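PDB 6OBV: fluvirucin B1 DH domain from module 1 from Actinomadura vulgaris, which probably catalyses dehydration of a beta-hydroxyacyl chain carried on the acyl carrier protein, forming a double bond during assembly of the polyketide fluvirucin B1. Local coordinates for residues G94-L107 and T144-S156. Sequence-based numbering, arbitrary orientation.
Sequences GCPVLEELTLEAPL and TRHAAGTLTATSS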
ATOM      1  N   GLY A  94       2.797  16.793   0.919  1.00 28.23           N
ATOM      2  CA  GLY A  94       3.011  18.213   1.142  1.00 47.12           C
ATOM      3  C   GLY A  94       3.746  18.547   2.421  1.00 45.62           C
ATOM      4  O   GLY A  94       3.456  19.570   3.043  1.00 49.85           O
ATOM      5  N   CYS A  95       4.673  17.689   2.843  1.00 44.40           N
ATOM      6  CA  CYS A  95       5.526  17.902   4.013  1.00 42.81           C
ATOM      7  C   CYS A  95       6.979  17.696   3.613  1.00 33.09           C
ATOM      8  O   CYS A  95       7.603  16.703   3.997  1.00 30.74           O
ATOM      9  CB  CYS A  95       5.160  16.939   5.142  1.00 47.29           C
ATOM     10  SG  CYS A  95       3.933  17.538   6.234  1.00 52.80           S
ATOM     11  N   PRO A  96       7.551  18.621   2.839  1.00 32.03           N
ATOM     12  CA  PRO A  96       8.805  18.302   2.137  1.00 38.58           C
ATOM     13  C   PRO A  96      10.051  18.300   3.008  1.00 38.52           C
ATOM     14  O   PRO A  96      11.044  17.685   2.597  1.00 30.86           O
ATOM     15  CB  PRO A  96       8.891  19.398   1.060  1.00 27.24           C
ATOM     16  CG  PRO A  96       8.141  20.558   1.665  1.00 37.44           C
ATOM     17  CD  PRO A  96       7.009  19.938   2.454  1.00 32.39           C
ATOM     18  N   VAL A  97      10.021  18.940   4.184  1.00 36.55           N
ATOM     19  CA  VAL A  97      11.214  19.189   4.988  1.00 31.86           C
ATOM     20  C   VAL A  97      11.453  18.032   5.951  1.00 34.32           C
ATOM     21  O   VAL A  97      10.576  17.679   6.750  1.00 29.49           O
ATOM     22  CB  VAL A  97      11.087  20.519   5.745  1.00 38.30           C
ATOM     23  CG1 VAL A  97      12.283  20.730   6.690  1.00 31.34           C
ATOM     24  CG2 VAL A  97      10.972  21.669   4.736  1.00 42.00           C
ATOM     25  N   LEU A  98      12.654  17.459   5.895  1.00 22.46           N
ATOM     26  CA  LEU A  98      13.060  16.378   6.795  1.00 21.31           C
ATOM     27  C   LEU A  98      13.617  16.984   8.075  1.00 29.38           C
ATOM     28  O   LEU A  98      14.810  17.272   8.189  1.00 22.98           O
ATOM     29  CB  LEU A  98      14.094  15.492   6.121  1.00 26.55           C
ATOM     30  CG  LEU A  98      14.452  14.231   6.893  1.00 28.82           C
ATOM     31  CD1 LEU A  98      13.183  13.521   7.311  1.00 25.66           C
ATOM     32  CD2 LEU A  98      15.319  13.341   5.999  1.00 29.69           C
ATOM     33  N   GLU A  99      12.735  17.196   9.057  1.00 28.19           N
ATOM     34  CA  GLU A  99      13.153  17.842  10.297  1.00 28.18           C
ATOM     35  C   GLU A  99      14.196  17.004  11.034  1.00 30.23           C
ATOM     36  O   GLU A  99      15.164  17.535  11.579  1.00 31.60           O
ATOM     37  CB  GLU A  99      11.922  18.086  11.169  1.00 31.01           C
ATOM     38  CG  GLU A  99      12.181  18.516  12.598  1.00 30.54           C
ATOM     39  CD  GLU A  99      10.877  18.731  13.355  1.00 39.28           C
ATOM     40  OE1 GLU A  99      10.205  19.751  13.106  1.00 46.20           O
ATOM     41  OE2 GLU A  99      10.507  17.875  14.183  1.00 43.03           O
ATOM     42  N   GLU A 100      14.033  15.694  11.032  1.00 30.96           N
ATOM     43  CA  GLU A 100      14.925  14.805  11.759  1.00 33.61           C
ATOM     44  C   GLU A 100      14.824  13.424  11.119  1.00 23.53           C
ATOM     45  O   GLU A 100      13.736  13.006  10.720  1.00 21.27           O
ATOM     46  CB  GLU A 100      14.546  14.770  13.247  1.00 38.99           C
ATOM     47  CG  GLU A 100      15.570  14.147  14.168  1.00 46.06           C
ATOM     48  CD  GLU A 100      15.447  12.639  14.222  1.00 53.24           C
ATOM     49  OE1 GLU A 100      16.485  11.958  14.405  1.00 45.83           O
ATOM     50  OE2 GLU A 100      14.307  12.140  14.066  1.00 56.13           O
ATOM     51  N   LEU A 101      15.957  12.732  10.987  1.00 26.55           N
ATOM     52  CA  LEU A 101      15.936  11.308  10.639  1.00 25.91           C
ATOM     53  C   LEU A 101      17.112  10.612  11.326  1.00 29.41           C
ATOM     54  O   LEU A 101      18.253  11.080  11.233  1.00 25.48           O
ATOM     55  CB  LEU A 101      16.002  11.106   9.123  1.00 21.41           C
ATOM     56  CG  LEU A 101      15.798   9.720   8.498  1.00 18.52           C
ATOM     57  CD1 LEU A 101      14.318   9.396   8.346  1.00 17.19           C
ATOM     58  CD2 LEU A 101      16.443   9.656   7.133  1.00 23.25           C
ATOM     59  N   THR A 102      16.834   9.522  12.042  1.00 26.11           N
ATOM     60  CA  THR A 102      17.873   8.696  12.650  1.00 22.88           C
ATOM     61  C   THR A 102      17.942   7.381  11.892  1.00 26.36           C
ATOM     62  O   THR A 102      16.899   6.777  11.607  1.00 25.10           O
ATOM     63  CB  THR A 102      17.613   8.431  14.137  1.00 26.87           C
ATOM     64  OG1 THR A 102      17.395   9.664  14.823  1.00 34.65           O
ATOM     65  CG2 THR A 102      18.806   7.741  14.778  1.00 26.31           C
ATOM     66  N   LEU A 103      19.162   6.959  11.537  1.00 21.90           N
ATOM     67  CA  LEU A 103      19.356   5.629  10.975  1.00 24.65           C
ATOM     68  C   LEU A 103      19.445   4.634  12.124  1.00 28.84           C
ATOM     69  O   LEU A 103      20.236   4.811  13.055  1.00 39.69           O
ATOM     70  CB  LEU A 103      20.614   5.569  10.105  1.00 31.29           C
ATOM     71  CG  LEU A 103      20.645   6.369   8.781  1.00 38.11           C
ATOM     72  CD1 LEU A 103      19.275   6.423   8.031  1.00 37.83           C
ATOM     73  CD2 LEU A 103      21.240   7.749   8.947  1.00 37.73           C
ATOM     74  N   GLU A 104      18.609   3.605  12.084  1.00 32.47           N
ATOM     75  CA  GLU A 104      18.507   2.670  13.199  1.00 35.88           C
ATOM     76  C   GLU A 104      19.256   1.371  12.944  1.00 40.19           C
ATOM     77  O   GLU A 104      20.046   0.934  13.786  1.00 54.83           O
ATOM     78  CB  GLU A 104      17.034   2.370  13.487  1.00 38.80           C
ATOM     79  CG  GLU A 104      16.181   3.614  13.500  1.00 45.52           C
ATOM     80  CD  GLU A 104      14.859   3.378  14.171  1.00 52.41           C
ATOM     81  OE1 GLU A 104      14.399   2.222  14.153  1.00 56.41           O
ATOM     82  OE2 GLU A 104      14.288   4.339  14.727  1.00 55.11           O
ATOM     83  N   ALA A 105      19.014   0.740  11.799  1.00 29.53           N
ATOM     84  CA  ALA A 105      19.617  -0.539  11.471  1.00 35.43           C
ATOM     85  C   ALA A 105      20.171  -0.450  10.057  1.00 29.95           C
ATOM     86  O   ALA A 105      19.453  -0.033   9.129  1.00 28.34           O
ATOM     87  CB  ALA A 105      18.610  -1.710  11.586  1.00 35.88           C
ATOM     88  N   PRO A 106      21.429  -0.809   9.849  1.00 33.36           N
ATOM     89  CA  PRO A 106      21.954  -0.860   8.487  1.00 34.96           C
ATOM     90  C   PRO A 106      21.128  -1.817   7.640  1.00 34.26           C
ATOM     91  O   PRO A 106      20.529  -2.773   8.146  1.00 34.98           O
ATOM     92  CB  PRO A 106      23.392  -1.354   8.677  1.00 41.82           C
ATOM     93  CG  PRO A 106      23.467  -1.820  10.105  1.00 44.84           C
ATOM     94  CD  PRO A 106      22.457  -1.073  10.865  1.00 39.13           C
ATOM     95  N   LEU A 107      21.058  -1.507   6.346  1.00 26.51           N
ATOM     96  CA  LEU A 107      20.392  -2.332   5.340  1.00 28.39           C
ATOM     97  C   LEU A 107      21.483  -2.933   4.468  1.00 28.45           C
ATOM     98  O   LEU A 107      22.109  -2.219   3.673  1.00 30.65           O
ATOM     99  CB  LEU A 107      19.413  -1.507   4.502  1.00 25.26           C
ATOM    100  CG  LEU A 107      18.898  -2.155   3.211  1.00 26.25           C
ATOM    101  CD1 LEU A 107      18.263  -3.549   3.458  1.00 27.88           C
ATOM    102  CD2 LEU A 107      17.926  -1.227   2.509  1.00 26.52           C
ATOM    103  N   THR A 144      12.327  -4.946   8.564  1.00 37.60           N
ATOM    104  CA  THR A 144      13.217  -4.291   9.513  1.00 32.51           C
ATOM    105  C   THR A 144      13.072  -2.795   9.319  1.00 28.40           C
ATOM    106  O   THR A 144      13.090  -2.312   8.181  1.00 25.17           O
ATOM    107  CB  THR A 144      14.669  -4.716   9.290  1.00 30.97           C
ATOM    108  OG1 THR A 144      14.770  -6.128   9.473  1.00 34.61           O
ATOM    109  CG2 THR A 144      15.628  -4.000  10.269  1.00 24.17           C
ATOM    110  N   ARG A 145      12.915  -2.066  10.421  1.00 27.85           N
ATOM    111  CA  ARG A 145      12.921  -0.616  10.361  1.00 28.32           C
ATOM    112  C   ARG A 145      14.356  -0.099  10.304  1.00 24.83           C
ATOM    113  O   ARG A 145      15.180  -0.433  11.153  1.00 30.16           O
ATOM    114  CB  ARG A 145      12.184  -0.023  11.564  1.00 32.64           C
ATOM    115  CG  ARG A 145      11.726   1.410  11.299  1.00 29.80           C
ATOM    116  CD  ARG A 145      10.922   1.982  12.437  1.00 36.81           C
ATOM    117  NE  ARG A 145      11.689   2.077  13.670  1.00 43.93           N
ATOM    118  CZ  ARG A 145      11.255   2.700  14.761  1.00 55.62           C
ATOM    119  NH1 ARG A 145      10.060   3.284  14.767  1.00 59.60           N
ATOM    120  NH2 ARG A 145      12.014   2.741  15.844  1.00 57.70           N
ATOM    121  N   HIS A 146      14.656   0.708   9.287  1.00 25.53           N
ATOM    122  CA  HIS A 146      16.010   1.207   9.082  1.00 25.19           C
ATOM    123  C   HIS A 146      16.169   2.683   9.397  1.00 28.62           C
ATOM    124  O   HIS A 146      17.300   3.145   9.571  1.00 31.97           O
ATOM    125  CB  HIS A 146      16.449   0.952   7.627  1.00 21.24           C
ATOM    126  CG  HIS A 146      16.598  -0.506   7.297  1.00 28.49           C
ATOM    127  ND1 HIS A 146      17.641  -1.268   7.772  1.00 29.68           N
ATOM    128  CD2 HIS A 146      15.824  -1.345   6.563  1.00 23.66           C
ATOM    129  CE1 HIS A 146      17.512  -2.509   7.337  1.00 30.75           C
ATOM    130  NE2 HIS A 146      16.414  -2.580   6.603  1.00 30.79           N
ATOM    131  N   ALA A 147      15.077   3.430   9.479  1.00 30.13           N
ATOM    132  CA  ALA A 147      15.147   4.881   9.579  1.00 26.23           C
ATOM    133  C   ALA A 147      13.818   5.359  10.133  1.00 29.50           C
ATOM    134  O   ALA A 147      12.761   4.828   9.774  1.00 32.02           O
ATOM    135  CB  ALA A 147      15.421   5.526   8.213  1.00 18.30           C
ATOM    136  N   ALA A 148      13.873   6.332  11.026  1.00 21.32           N
ATOM    137  CA  ALA A 148      12.659   6.900  11.589  1.00 27.37           C
ATOM    138  C   ALA A 148      12.920   8.365  11.854  1.00 29.97           C
ATOM    139  O   ALA A 148      14.017   8.734  12.289  1.00 27.93           O
ATOM    140  CB  ALA A 148      12.244   6.203  12.887  1.00 28.71           C
ATOM    141  N   GLY A 149      11.924   9.197  11.583  1.00 25.80           N
ATOM    142  CA  GLY A 149      12.086  10.597  11.914  1.00 25.85           C
ATOM    143  C   GLY A 149      10.827  11.418  11.794  1.00 27.51           C
ATOM    144  O   GLY A 149       9.734  10.922  12.082  1.00 25.56           O
ATOM    145  N   THR A 150      10.973  12.677  11.369  1.00 25.95           N
ATOM    146  CA  THR A 150       9.872  13.628  11.358  1.00 27.30           C
ATOM    147  C   THR A 150       9.984  14.554  10.158  1.00 31.60           C
ATOM    148  O   THR A 150      11.053  15.123   9.890  1.00 31.84           O
ATOM    149  CB  THR A 150       9.849  14.444  12.651  1.00 35.04           C
ATOM    150  OG1 THR A 150       9.599  13.567  13.751  1.00 43.80           O
ATOM    151  CG2 THR A 150       8.760  15.489  12.595  1.00 33.41           C
ATOM    152  N   LEU A 151       8.876  14.688   9.443  1.00 29.79           N
ATOM    153  CA  LEU A 151       8.717  15.648   8.366  1.00 25.14           C
ATOM    154  C   LEU A 151       7.910  16.841   8.856  1.00 31.09           C
ATOM    155  O   LEU A 151       7.024  16.703   9.703  1.00 36.73           O
ATOM    156  CB  LEU A 151       8.013  15.002   7.173  1.00 25.87           C
ATOM    157  CG  LEU A 151       8.763  13.816   6.563  1.00 30.01           C
ATOM    158  CD1 LEU A 151       7.802  12.798   5.903  1.00 30.25           C
ATOM    159  CD2 LEU A 151       9.804  14.332   5.566  1.00 27.15           C
ATOM    160  N   THR A 152       8.231  18.018   8.317  1.00 30.13           N
ATOM    161  CA  THR A 152       7.508  19.248   8.608  1.00 32.27           C
ATOM    162  C   THR A 152       7.326  20.009   7.301  1.00 34.14           C
ATOM    163  O   THR A 152       7.951  19.694   6.287  1.00 35.30           O
ATOM    164  CB  THR A 152       8.234  20.113   9.665  1.00 35.08           C
ATOM    165  OG1 THR A 152       7.444  21.265   9.978  1.00 51.28           O
ATOM    166  CG2 THR A 152       9.598  20.592   9.169  1.00 30.30           C
ATOM    167  N   ALA A 153       6.427  20.989   7.312  1.00 38.05           N
ATOM    168  CA  ALA A 153       6.329  21.907   6.188  1.00 34.56           C
ATOM    169  C   ALA A 153       7.153  23.167   6.402  1.00 43.00           C
ATOM    170  O   ALA A 153       7.352  23.929   5.449  1.00 52.59           O
ATOM    171  CB  ALA A 153       4.873  22.282   5.927  1.00 35.82           C
ATOM    172  N   THR A 154       7.640  23.392   7.621  1.00 42.84           N
ATOM    173  CA  THR A 154       8.411  24.587   7.937  1.00 49.18           C
ATOM    174  C   THR A 154       9.730  24.584   7.170  1.00 52.52           C
ATOM    175  O   THR A 154      10.543  23.663   7.314  1.00 50.17           O
ATOM    176  CB  THR A 154       8.674  24.673   9.440  1.00 50.89           C
ATOM    177  OG1 THR A 154       7.543  24.170  10.160  1.00 52.68           O
ATOM    178  CG2 THR A 154       8.908  26.116   9.846  1.00 51.81           C
ATOM    179  N   SER A 155       9.944  25.616   6.359  1.00 57.43           N
ATOM    180  CA  SER A 155      11.188  25.803   5.635  1.00 59.04           C
ATOM    181  C   SER A 155      12.076  26.801   6.364  1.00 64.29           C
ATOM    182  O   SER A 155      11.596  27.727   7.024  1.00 64.47           O
ATOM    183  CB  SER A 155      10.929  26.291   4.209  1.00 61.63           C
ATOM    184  OG  SER A 155       9.789  25.658   3.656  1.00 64.79           O
ATOM    185  N   SER A 156      13.382  26.586   6.245  1.00 69.17           N
ATOM    186  CA  SER A 156      14.353  27.558   6.715  1.00 77.17           C
ATOM    187  C   SER A 156      14.530  28.658   5.680  1.00 86.94           C
ATOM    188  O   SER A 156      14.496  28.399   4.472  1.00 87.61           O
ATOM    189  CB  SER A 156      15.695  26.884   6.987  1.00 76.40           C
ATOM    190  OG  SER A 156      16.650  27.834   7.416  1.00 81.73           O
TER
HETATM  191  O   HOH W   1      14.116   9.558  14.885  1.00 46.69           O
HETATM  192  O   HOH W   2      19.920   2.587   8.653  1.00 34.92           O
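His146 ND1 donates to Ala105 O (2.6 Å, 165°) just beyond the last ladder bond. The acceptor lies in the ring plane, yet ND1 stands above the carbonyl plane. Leu107 CB packs over one ring face, a CH-pi contact 3.7 Å from the centroid, and Thr144 CG2 covers the opposite face. Arg145 NE forms a salt bridge with Glu104 OE1 (2.8 Å) from above the carboxylate plane; the bend at chi3 (63°) turns the guanidinium over Ala148 CB.

Strands 97-103 and 144-152 pair antiparallel, shifted one residue by a classic bulge where Glu99 and Glu100 both face Thr150, whose O accepts Glu100 N (3.2 Å) and, weakly, Glu99 N. The Glu99 carboxylate runs alongside Thr150 CG2 to a salt bridge with Arg129. Thr102 OG1 donates to the syn lone pair of Glu100 OE1, while a water joins Glu100 OE2 to Ala148 O. On the other face, Leu98, Leu101, Leu103, Ala147 and Leu151 form an apolar layer, with Leu98 and Leu103 reaching helix 79-92.

Strand 247-257 pairs with the opposite edge of 97-103, consistent with the joined hotdog halves of polyketide synthase dehydratases. The His146 bond needs a proton on ND1 and, with both faces packed, would hold the ring's rotation.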